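Local coordinates for protein mRNA export factor (Human herpesvirus 1, PDB 4YXP) that regulates viral gene expression, contributing to the shutoff of host protein synthesis, inhibiting cellular splicing and mediating nuclear export of intronless viral mRNAs, at residues Leu161-Cys171 / Asp184-Phe193; Leu116-Lys127 / Lys222-Met232. One frame throughout, in Å; residues are numbered along the deposited sequence.

Contact 1: Leu161-Cys171 / Asp184-Phe193. With ZN (zinc ion), chain D.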
loop_
_atom_site.group_PDB
_atom_site.type_symbol
_atom_site.label_atom_id
_atom_site.label_comp_id
_atom_site.label_asym_id
_atom_site.label_seq_id
_atom_site.Cartn_x
_atom_site.Cartn_y
_atom_site.Cartn_z
ATOM N N LEU B 161 -6.483 4.834 -11.900
ATOM C CA LEU B 161 -7.871 5.251 -11.741
ATOM C C LEU B 161 -8.070 6.744 -11.981
ATOM O O LEU B 161 -9.178 7.174 -12.305
ATOM C CB LEU B 161 -8.376 4.879 -10.348
ATOM C CG LEU B 161 -8.529 3.377 -10.103
ATOM C CD1 LEU B 161 -8.864 3.113 -8.650
ATOM C CD2 LEU B 161 -9.596 2.779 -11.013
ATOM N N GLN B 162 -7.011 7.535 -11.822
ATOM C CA GLN B 162 -7.099 8.959 -12.121
ATOM C C GLN B 162 -7.561 9.144 -13.564
ATOM O O GLN B 162 -8.451 9.947 -13.845
ATOM C CB GLN B 162 -5.756 9.659 -11.898
ATOM C CG GLN B 162 -5.770 11.136 -12.285
ATOM C CD GLN B 162 -4.545 11.887 -11.798
ATOM O OE1 GLN B 162 -3.429 11.365 -11.820
ATOM N NE2 GLN B 162 -4.750 13.121 -11.350
ATOM N N CYS B 163 -6.959 8.385 -14.474
ATOM C CA CYS B 163 -7.316 8.456 -15.887
ATOM C C CYS B 163 -8.616 7.701 -16.188
ATOM O O CYS B 163 -9.481 8.203 -16.902
ATOM C CB CYS B 163 -6.183 7.898 -16.748
ATOM S SG CYS B 163 -6.451 8.097 -18.530
ATOM N N TYR B 164 -8.750 6.498 -15.639
ATOM C CA TYR B 164 -9.896 5.639 -15.949
ATOM C C TYR B 164 -11.228 6.243 -15.497
ATOM O O TYR B 164 -12.202 6.248 -16.251
ATOM C CB TYR B 164 -9.712 4.262 -15.305
ATOM C CG TYR B 164 -10.939 3.372 -15.383
ATOM C CD1 TYR B 164 -11.179 2.576 -16.495
ATOM C CD2 TYR B 164 -11.852 3.328 -14.338
ATOM C CE1 TYR B 164 -12.301 1.760 -16.564
ATOM C CE2 TYR B 164 -12.971 2.516 -14.398
ATOM C CZ TYR B 164 -13.189 1.735 -15.510
ATOM O OH TYR B 164 -14.303 0.929 -15.566
ATOM N N LEU B 165 -11.279 6.737 -14.264
ATOM C CA LEU B 165 -12.520 7.288 -13.730
ATOM C C LEU B 165 -12.941 8.535 -14.501
ATOM O O LEU B 165 -14.130 8.764 -14.727
ATOM C CB LEU B 165 -12.368 7.606 -12.240
ATOM C CG LEU B 165 -12.236 6.381 -11.327
ATOM C CD1 LEU B 165 -11.897 6.795 -9.907
ATOM C CD2 LEU B 165 -13.516 5.547 -11.343
ATOM N N LYS B 166 -11.965 9.332 -14.917
ATOM C CA LYS B 166 -12.249 10.526 -15.703
ATOM C C LYS B 166 -12.873 10.172 -17.053
ATOM O O LYS B 166 -13.752 10.882 -17.544
ATOM C CB LYS B 166 -10.974 11.341 -15.918
ATOM C CG LYS B 166 -11.021 12.732 -15.305
ATOM C CD LYS B 166 -9.900 13.625 -15.824
ATOM C CE LYS B 166 -10.096 13.978 -17.295
ATOM N NZ LYS B 166 -9.076 14.942 -17.787
ATOM N N ALA B 167 -12.415 9.078 -17.653
ATOM C CA ALA B 167 -12.936 8.635 -18.944
ATOM C C ALA B 167 -14.382 8.164 -18.825
ATOM O O ALA B 167 -15.166 8.291 -19.767
ATOM C CB ALA B 167 -12.067 7.525 -19.514
ATOM N N ARG B 168 -14.729 7.618 -17.666
ATOM C CA ARG B 168 -16.072 7.095 -17.438
ATOM C C ARG B 168 -17.017 8.170 -16.908
ATOM O O ARG B 168 -18.196 7.905 -16.671
ATOM C CB ARG B 168 -16.021 5.917 -16.465
ATOM C CG ARG B 168 -15.161 4.754 -16.943
ATOM C CD ARG B 168 -15.516 4.359 -18.365
ATOM N NE ARG B 168 -14.929 3.083 -18.759
ATOM C CZ ARG B 168 -15.170 2.479 -19.918
ATOM N NH1 ARG B 168 -15.991 3.034 -20.803
ATOM N NH2 ARG B 168 -14.594 1.315 -20.195
ATOM N N GLY B 169 -16.502 9.382 -16.729
ATOM C CA GLY B 169 -17.308 10.484 -16.241
ATOM C C GLY B 169 -17.737 10.293 -14.801
ATOM O O GLY B 169 -18.814 10.736 -14.400
ATOM N N LEU B 170 -16.888 9.632 -14.019
ATOM C CA LEU B 170 -17.191 9.357 -12.621
ATOM C C LEU B 170 -16.384 10.235 -11.681
ATOM O O LEU B 170 -15.467 10.944 -12.098
ATOM C CB LEU B 170 -16.927 7.886 -12.300
ATOM C CG LEU B 170 -17.758 6.876 -13.091
ATOM C CD1 LEU B 170 -17.430 5.464 -12.634
ATOM C CD2 LEU B 170 -19.251 7.157 -12.949
ATOM N N CYS B 171 -16.743 10.180 -10.405
ATOM C CA CYS B 171 -16.017 10.896 -9.370
ATOM C C CYS B 171 -14.604 10.347 -9.265
ATOM O O CYS B 171 -14.347 9.204 -9.642
ATOM C CB CYS B 171 -16.737 10.768 -8.026
ATOM S SG CYS B 171 -18.478 11.247 -8.072
ATOM N N ASP B 184 -23.247 6.683 -6.479
ATOM C CA ASP B 184 -22.040 6.981 -7.252
ATOM C C ASP B 184 -21.486 5.738 -7.952
ATOM O O ASP B 184 -20.599 5.837 -8.798
ATOM C CB ASP B 184 -20.953 7.577 -6.350
ATOM C CG ASP B 184 -21.268 8.997 -5.905
ATOM O OD1 ASP B 184 -22.153 9.641 -6.509
ATOM O OD2 ASP B 184 -20.614 9.476 -4.953
ATOM N N ILE B 185 -22.003 4.567 -7.593
ATOM C CA ILE B 185 -21.527 3.314 -8.170
ATOM C C ILE B 185 -22.098 3.142 -9.573
ATOM O O ILE B 185 -23.314 3.030 -9.750
ATOM C CB ILE B 185 -21.888 2.120 -7.268
ATOM C CG1 ILE B 185 -21.236 2.295 -5.889
ATOM C CG2 ILE B 185 -21.455 0.808 -7.920
ATOM C CD1 ILE B 185 -21.591 1.216 -4.878
ATOM N N LYS B 186 -21.216 3.120 -10.569
ATOM C CA LYS B 186 -21.632 2.976 -11.963
ATOM C C LYS B 186 -20.774 1.963 -12.719
ATOM O O LYS B 186 -20.969 1.744 -13.912
ATOM C CB LYS B 186 -21.575 4.329 -12.676
ATOM C CG LYS B 186 -22.483 5.398 -12.083
ATOM C CD LYS B 186 -23.960 5.025 -12.184
ATOM C CE LYS B 186 -24.837 6.094 -11.549
ATOM N NZ LYS B 186 -26.236 5.634 -11.324
ATOM N N ASP B 187 -19.823 1.349 -12.024
ATOM C CA ASP B 187 -18.938 0.369 -12.644
ATOM C C ASP B 187 -18.241 -0.444 -11.561
ATOM O O ASP B 187 -18.480 -0.232 -10.372
ATOM C CB ASP B 187 -17.904 1.057 -13.541
ATOM C CG ASP B 187 -16.694 1.550 -12.764
ATOM O OD1 ASP B 187 -16.875 2.307 -11.786
ATOM O OD2 ASP B 187 -15.563 1.167 -13.125
ATOM N N ILE B 188 -17.372 -1.365 -11.965
ATOM C CA ILE B 188 -16.721 -2.253 -11.008
ATOM C C ILE B 188 -15.753 -1.489 -10.101
ATOM O O ILE B 188 -15.656 -1.778 -8.905
ATOM C CB ILE B 188 -15.996 -3.413 -11.732
ATOM C CG1 ILE B 188 -15.375 -4.379 -10.718
ATOM C CG2 ILE B 188 -14.924 -2.885 -12.682
ATOM C CD1 ILE B 188 -16.385 -5.075 -9.826
ATOM N N ALA B 189 -15.032 -0.521 -10.655
ATOM C CA ALA B 189 -14.062 0.222 -9.860
ATOM C C ALA B 189 -14.765 1.002 -8.757
ATOM O O ALA B 189 -14.376 0.923 -7.590
ATOM C CB ALA B 189 -13.247 1.158 -10.736
ATOM N N SER B 190 -15.799 1.753 -9.120
ATOM C CA SER B 190 -16.530 2.538 -8.132
ATOM C C SER B 190 -17.272 1.620 -7.157
ATOM O O SER B 190 -17.424 1.954 -5.984
ATOM C CB SER B 190 -17.505 3.505 -8.814
ATOM O OG SER B 190 -18.358 2.847 -9.729
ATOM N N PHE B 191 -17.721 0.463 -7.632
ATOM C CA PHE B 191 -18.361 -0.510 -6.742
ATOM C C PHE B 191 -17.402 -0.950 -5.642
ATOM O O PHE B 191 -17.716 -0.865 -4.451
ATOM C CB PHE B 191 -18.849 -1.742 -7.511
ATOM C CG PHE B 191 -19.315 -2.859 -6.615
ATOM C CD1 PHE B 191 -20.580 -2.827 -6.050
ATOM C CD2 PHE B 191 -18.483 -3.924 -6.320
ATOM C CE1 PHE B 191 -21.010 -3.844 -5.213
ATOM C CE2 PHE B 191 -18.906 -4.947 -5.483
ATOM C CZ PHE B 191 -20.169 -4.906 -4.929
ATOM N N VAL B 192 -16.232 -1.428 -6.048
ATOM C CA VAL B 192 -15.259 -1.957 -5.104
ATOM C C VAL B 192 -14.871 -0.901 -4.069
ATOM O O VAL B 192 -14.845 -1.170 -2.872
ATOM C CB VAL B 192 -14.013 -2.490 -5.845
ATOM C CG1 VAL B 192 -12.889 -2.823 -4.865
ATOM C CG2 VAL B 192 -14.376 -3.724 -6.659
ATOM N N PHE B 193 -14.574 0.309 -4.514
ATOM C CA PHE B 193 -14.039 1.294 -3.584
ATOM C C PHE B 193 -15.125 1.939 -2.722
ATOM O O PHE B 193 -14.898 2.189 -1.541
ATOM C CB PHE B 193 -13.228 2.338 -4.354
ATOM C CG PHE B 193 -11.857 1.852 -4.710
ATOM C CD1 PHE B 193 -10.834 1.907 -3.778
ATOM C CD2 PHE B 193 -11.602 1.283 -5.947
ATOM C CE1 PHE B 193 -9.569 1.433 -4.087
ATOM C CE2 PHE B 193 -10.342 0.806 -6.259
ATOM C CZ PHE B 193 -9.325 0.882 -5.329
HETATM ZN ZN ZN D . -5.925 6.110 -19.492
#

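Contact 2: Leu116-Lys127 / Lys222-Met232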
loop_
_atom_site.group_PDB
_atom_site.type_symbol
_atom_site.label_atom_id
_atom_site.label_comp_id
_atom_site.label_asym_id
_atom_site.label_seq_id
_atom_site.Cartn_x
_atom_site.Cartn_y
_atom_site.Cartn_z
ATOM N N LEU B 116 -6.749 -8.433 -4.573
ATOM C CA LEU B 116 -8.024 -8.669 -5.241
ATOM C C LEU B 116 -8.746 -9.838 -4.585
ATOM O O LEU B 116 -9.952 -9.777 -4.337
ATOM C CB LEU B 116 -7.818 -8.946 -6.732
ATOM C CG LEU B 116 -7.277 -7.793 -7.583
ATOM C CD1 LEU B 116 -7.049 -8.252 -9.015
ATOM C CD2 LEU B 116 -8.221 -6.601 -7.553
ATOM N N ALA B 117 -7.996 -10.897 -4.298
ATOM C CA ALA B 117 -8.558 -12.086 -3.662
ATOM C C ALA B 117 -9.111 -11.764 -2.277
ATOM O O ALA B 117 -10.141 -12.305 -1.865
ATOM C CB ALA B 117 -7.502 -13.181 -3.575
ATOM N N SER B 118 -8.431 -10.879 -1.555
ATOM C CA SER B 118 -8.870 -10.515 -0.214
ATOM C C SER B 118 -10.136 -9.661 -0.261
ATOM O O SER B 118 -10.966 -9.729 0.640
ATOM C CB SER B 118 -7.755 -9.781 0.534
ATOM O OG SER B 118 -6.717 -10.685 0.886
ATOM N N ALA B 119 -10.283 -8.860 -1.312
ATOM C CA ALA B 119 -11.496 -8.079 -1.497
ATOM C C ALA B 119 -12.686 -9.013 -1.733
ATOM O O ALA B 119 -13.761 -8.829 -1.159
ATOM C CB ALA B 119 -11.340 -7.104 -2.652
ATOM N N ASP B 120 -12.487 -10.028 -2.564
ATOM C CA ASP B 120 -13.543 -11.013 -2.813
ATOM C C ASP B 120 -13.827 -11.855 -1.571
ATOM O O ASP B 120 -14.979 -12.198 -1.305
ATOM C CB ASP B 120 -13.171 -11.911 -3.993
ATOM C CG ASP B 120 -13.409 -11.235 -5.335
ATOM O OD1 ASP B 120 -14.456 -10.566 -5.492
ATOM O OD2 ASP B 120 -12.550 -11.367 -6.232
ATOM N N GLU B 121 -12.784 -12.185 -0.814
ATOM C CA GLU B 121 -12.954 -12.930 0.429
ATOM C C GLU B 121 -13.850 -12.138 1.377
ATOM O O GLU B 121 -14.762 -12.689 1.993
ATOM C CB GLU B 121 -11.597 -13.213 1.091
ATOM C CG GLU B 121 -11.674 -14.118 2.326
ATOM C CD GLU B 121 -10.337 -14.252 3.049
ATOM O OE1 GLU B 121 -9.500 -13.325 2.948
ATOM O OE2 GLU B 121 -10.124 -15.285 3.723
ATOM N N THR B 122 -13.589 -10.838 1.470
ATOM C CA THR B 122 -14.345 -9.956 2.346
ATOM C C THR B 122 -15.807 -9.875 1.918
ATOM O O THR B 122 -16.709 -10.052 2.735
ATOM C CB THR B 122 -13.743 -8.534 2.365
ATOM O OG1 THR B 122 -12.363 -8.604 2.742
ATOM C CG2 THR B 122 -14.488 -7.638 3.347
ATOM N N LEU B 123 -16.041 -9.618 0.637
ATOM C CA LEU B 123 -17.401 -9.440 0.140
ATOM C C LEU B 123 -18.177 -10.759 0.072
ATOM O O LEU B 123 -19.385 -10.779 0.315
ATOM C CB LEU B 123 -17.377 -8.768 -1.236
ATOM C CG LEU B 123 -16.819 -7.335 -1.280
ATOM C CD1 LEU B 123 -17.066 -6.711 -2.642
ATOM C CD2 LEU B 123 -17.408 -6.452 -0.185
ATOM N N ALA B 124 -17.500 -11.858 -0.245
ATOM C CA ALA B 124 -18.176 -13.155 -0.263
ATOM C C ALA B 124 -18.571 -13.562 1.156
ATOM O O ALA B 124 -19.632 -14.157 1.371
ATOM C CB ALA B 124 -17.293 -14.215 -0.897
ATOM N N TRP B 125 -17.718 -13.232 2.120
ATOM C CA TRP B 125 -18.016 -13.470 3.533
ATOM C C TRP B 125 -19.260 -12.688 3.943
ATOM O O TRP B 125 -20.155 -13.224 4.597
ATOM C CB TRP B 125 -16.819 -13.078 4.406
ATOM C CG TRP B 125 -17.022 -13.280 5.882
ATOM C CD1 TRP B 125 -17.225 -12.311 6.824
ATOM C CD2 TRP B 125 -17.026 -14.531 6.586
ATOM N NE1 TRP B 125 -17.359 -12.883 8.070
ATOM C CE2 TRP B 125 -17.241 -14.242 7.949
ATOM C CE3 TRP B 125 -16.873 -15.865 6.194
ATOM C CZ2 TRP B 125 -17.308 -15.240 8.922
ATOM C CZ3 TRP B 125 -16.938 -16.855 7.163
ATOM C CH2 TRP B 125 -17.154 -16.535 8.509
ATOM N N CYS B 126 -19.317 -11.420 3.547
ATOM C CA CYS B 126 -20.489 -10.594 3.814
ATOM C C CYS B 126 -21.732 -11.182 3.153
ATOM O O CYS B 126 -22.815 -11.181 3.739
ATOM C CB CYS B 126 -20.268 -9.162 3.324
ATOM S SG CYS B 126 -19.132 -8.208 4.345
ATOM N N LYS B 127 -21.580 -11.683 1.930
ATOM C CA LYS B 127 -22.721 -12.226 1.204
ATOM C C LYS B 127 -23.222 -13.497 1.883
ATOM O O LYS B 127 -24.423 -13.778 1.890
ATOM C CB LYS B 127 -22.369 -12.514 -0.259
ATOM C CG LYS B 127 -23.603 -12.833 -1.094
ATOM C CD LYS B 127 -23.291 -13.132 -2.550
ATOM C CE LYS B 127 -24.574 -13.493 -3.294
ATOM N NZ LYS B 127 -24.369 -13.704 -4.750
ATOM N N LYS B 222 -30.590 -10.144 -0.903
ATOM C CA LYS B 222 -29.490 -11.099 -0.756
ATOM C C LYS B 222 -28.178 -10.714 -1.462
ATOM O O LYS B 222 -27.296 -11.558 -1.626
ATOM C CB LYS B 222 -29.942 -12.468 -1.274
ATOM C CG LYS B 222 -31.141 -13.061 -0.534
ATOM C CD LYS B 222 -30.856 -13.263 0.948
ATOM C CE LYS B 222 -32.058 -13.850 1.682
ATOM N NZ LYS B 222 -31.868 -13.811 3.157
ATOM N N MET B 223 -28.039 -9.459 -1.871
ATOM C CA MET B 223 -26.820 -9.006 -2.559
ATOM C C MET B 223 -26.656 -9.728 -3.898
ATOM O O MET B 223 -25.580 -10.231 -4.225
ATOM C CB MET B 223 -25.578 -9.232 -1.685
ATOM C CG MET B 223 -24.393 -8.335 -2.037
ATOM S SD MET B 223 -22.936 -8.617 -1.003
ATOM C CE MET B 223 -21.878 -7.268 -1.526
ATOM N N HIS B 224 -27.738 -9.759 -4.668
ATOM C CA HIS B 224 -27.788 -10.441 -5.957
ATOM C C HIS B 224 -26.758 -9.884 -6.942
ATOM O O HIS B 224 -26.271 -10.593 -7.822
ATOM C CB HIS B 224 -29.204 -10.310 -6.533
ATOM C CG HIS B 224 -29.429 -11.061 -7.809
ATOM N ND1 HIS B 224 -29.494 -12.437 -7.864
ATOM C CD2 HIS B 224 -29.638 -10.622 -9.072
ATOM C CE1 HIS B 224 -29.720 -12.813 -9.111
ATOM N NE2 HIS B 224 -29.810 -11.734 -9.864
ATOM N N PHE B 225 -26.417 -8.612 -6.774
ATOM C CA PHE B 225 -25.555 -7.913 -7.725
ATOM C C PHE B 225 -24.070 -8.257 -7.584
ATOM O O PHE B 225 -23.280 -7.929 -8.468
ATOM C CB PHE B 225 -25.740 -6.398 -7.588
ATOM C CG PHE B 225 -25.657 -5.902 -6.174
ATOM C CD1 PHE B 225 -24.432 -5.684 -5.571
ATOM C CD2 PHE B 225 -26.809 -5.651 -5.448
ATOM C CE1 PHE B 225 -24.355 -5.226 -4.271
ATOM C CE2 PHE B 225 -26.739 -5.195 -4.146
ATOM C CZ PHE B 225 -25.512 -4.983 -3.558
ATOM N N TYR B 226 -23.683 -8.902 -6.484
ATOM C CA TYR B 226 -22.293 -9.325 -6.318
ATOM C C TYR B 226 -22.130 -10.833 -6.478
ATOM O O TYR B 226 -22.735 -11.626 -5.748
ATOM C CB TYR B 226 -21.734 -8.904 -4.953
ATOM C CG TYR B 226 -20.364 -9.498 -4.705
ATOM C CD1 TYR B 226 -19.243 -9.013 -5.374
ATOM C CD2 TYR B 226 -20.191 -10.560 -3.834
ATOM C CE1 TYR B 226 -17.995 -9.568 -5.171
ATOM C CE2 TYR B 226 -18.946 -11.120 -3.624
ATOM C CZ TYR B 226 -17.852 -10.620 -4.292
ATOM O OH TYR B 226 -16.616 -11.187 -4.084
ATOM N N LEU B 227 -21.298 -11.218 -7.437
ATOM C CA LEU B 227 -20.934 -12.612 -7.633
ATOM C C LEU B 227 -19.505 -12.818 -7.137
ATOM O O LEU B 227 -18.609 -12.064 -7.523
ATOM C CB LEU B 227 -21.057 -13.002 -9.107
ATOM C CG LEU B 227 -22.479 -13.011 -9.674
ATOM C CD1 LEU B 227 -22.452 -13.101 -11.194
ATOM C CD2 LEU B 227 -23.288 -14.163 -9.088
ATOM N N PRO B 228 -19.282 -13.818 -6.263
ATOM C CA PRO B 228 -17.925 -14.023 -5.742
ATOM C C PRO B 228 -16.878 -14.157 -6.845
ATOM O O PRO B 228 -17.020 -14.989 -7.740
ATOM C CB PRO B 228 -18.051 -15.324 -4.942
ATOM C CG PRO B 228 -19.467 -15.353 -4.511
ATOM C CD PRO B 228 -20.243 -14.760 -5.656
ATOM N N GLY B 229 -15.838 -13.333 -6.771
ATOM C CA GLY B 229 -14.812 -13.300 -7.797
ATOM C C GLY B 229 -14.902 -12.077 -8.695
ATOM O O GLY B 229 -14.035 -11.859 -9.545
ATOM N N ALA B 230 -15.939 -11.266 -8.501
ATOM C CA ALA B 230 -16.190 -10.123 -9.379
ATOM C C ALA B 230 -15.133 -9.036 -9.231
ATOM O O ALA B 230 -14.862 -8.308 -10.187
ATOM C CB ALA B 230 -17.571 -9.545 -9.109
ATOM N N CYS B 231 -14.552 -8.911 -8.039
ATOM C CA CYS B 231 -13.532 -7.886 -7.797
ATOM C C CYS B 231 -12.282 -8.191 -8.610
ATOM O O CYS B 231 -11.746 -7.322 -9.298
ATOM C CB CYS B 231 -13.172 -7.800 -6.312
ATOM S SG CYS B 231 -14.495 -7.211 -5.235
ATOM N N MET B 232 -11.824 -9.435 -8.521
ATOM C CA MET B 232 -10.653 -9.881 -9.257
ATOM C C MET B 232 -10.894 -9.886 -10.768
ATOM O O MET B 232 -10.104 -9.327 -11.532
ATOM C CB MET B 232 -10.243 -11.276 -8.793
ATOM C CG MET B 232 -9.026 -11.835 -9.506
ATOM S SD MET B 232 -8.566 -13.461 -8.897
ATOM C CE MET B 232 -7.966 -13.052 -7.258
HETATM O O HOH W 1 -26.745 -13.342 0.108
#

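Contact 1: Leu161-Cys171 / Asp184-Phe193
The Tyr164 ring meets Asp187 at its edge, near the ring plane, while CG of Arg168 lies over one face, offset toward the rim. Tyr164 OH donates to Asp187 OD2 (2.8 Å) on the anti side, 30° out of the carboxylate plane, which stands 36° from the ring. The Phe193 ring has Ala189 O at its edge and is approached obliquely by Leu161, CD1 lying 3.6 Å from Phe193 CE2. Asp187 shows how an N-cap residue can also tie its helix to a neighbour. With chi1 at 84°, CG sits between its N and carbonyl carbon, curling the carboxylate back over the first turn of helix 188-204. Asp187 OD1 accepts from Ser190 N (2.9 Å) and Ser190 OG, OD2 takes a weak bond from Ala189 N, and with Tyr164 OH the carboxylate is held from both segments. Leu170, beyond the Schellman motif at Gly169, sets CD1 3.3 Å from Asp187 OD1 and CD2 against Lys186 CB. Cys163 SG binds zinc (2.3 Å) with His242, Cys246 and Cys251, in the CHC2-type zinc finger of this C-terminal folded domain. Helix 230-241 adds Ile238 against Tyr164 and Ala189, and helix 173-179 places Leu176 against Leu165 and Cys171.

Contact 2: Leu116-Lys127 / Lys222-Met232
Asp120 and Tyr226 reach each other obliquely, the carboxylate plane turned 32° from the ring, and Tyr226 OH donates to Asp120 OD1 (2.7 Å) on the anti side, somewhat out of the carboxylate plane. The syn lone pair of Asp120 OD1 takes Cys231 N at 3.0 Å, while Asp120 OD2 receives Met232 N at 3.1 Å on the syn side, also tilted from the plane. Three donors thus grip one buried carboxylate. Leu123 crosses the tyrosine at about a right angle and lays CB over one ring face in a CH-pi contact, 3.9 Å from the centroid; Pro228 N lies over the opposite face. In this all-helical fold, an acid on helix 112-132 accepts from amides in the first turn of helix 230-241, whose N-cap is Gly229, just after the type II turn Leu227-Ala230. Cys231, from helix 230-241, is a knob in a hole of helix 112-132 formed by Leu116, Ala119, Asp120 and Leu123. Lys127 extends fully, its CG anti to N (chi1 -169°), which carries NZ to Tyr226 O at 2.8 Å, nearly along the C=O axis; Trp75 gives it a cation-pi partner. Met232, bent at its last torsion, brings CE within 3.7 Å of Ala117 CB.

In the fold
Both contacts are largely buried, yet the centre of contact 2 lies about 13 Å from the centre of the chain, that of contact 1 about 19 Å, and contact 2 covers nearly twice the surface. Each is organised round an aspartate that accepts from a tyrosine and from amides at a helix start, but the acid belongs to the capped segment in contact 1 and comes from a distant helix in contact 2. Contact 1 contains one of the zinc ligands; contact 2 holds none. They join through helix 188-204, where Phe191 packs on Leu123 and Phe225, and Val192 on Cys231. Both touch the second subunit of the intertwined dimer: its Asp9 pairs with Lys186, its Lys267 with Glu121.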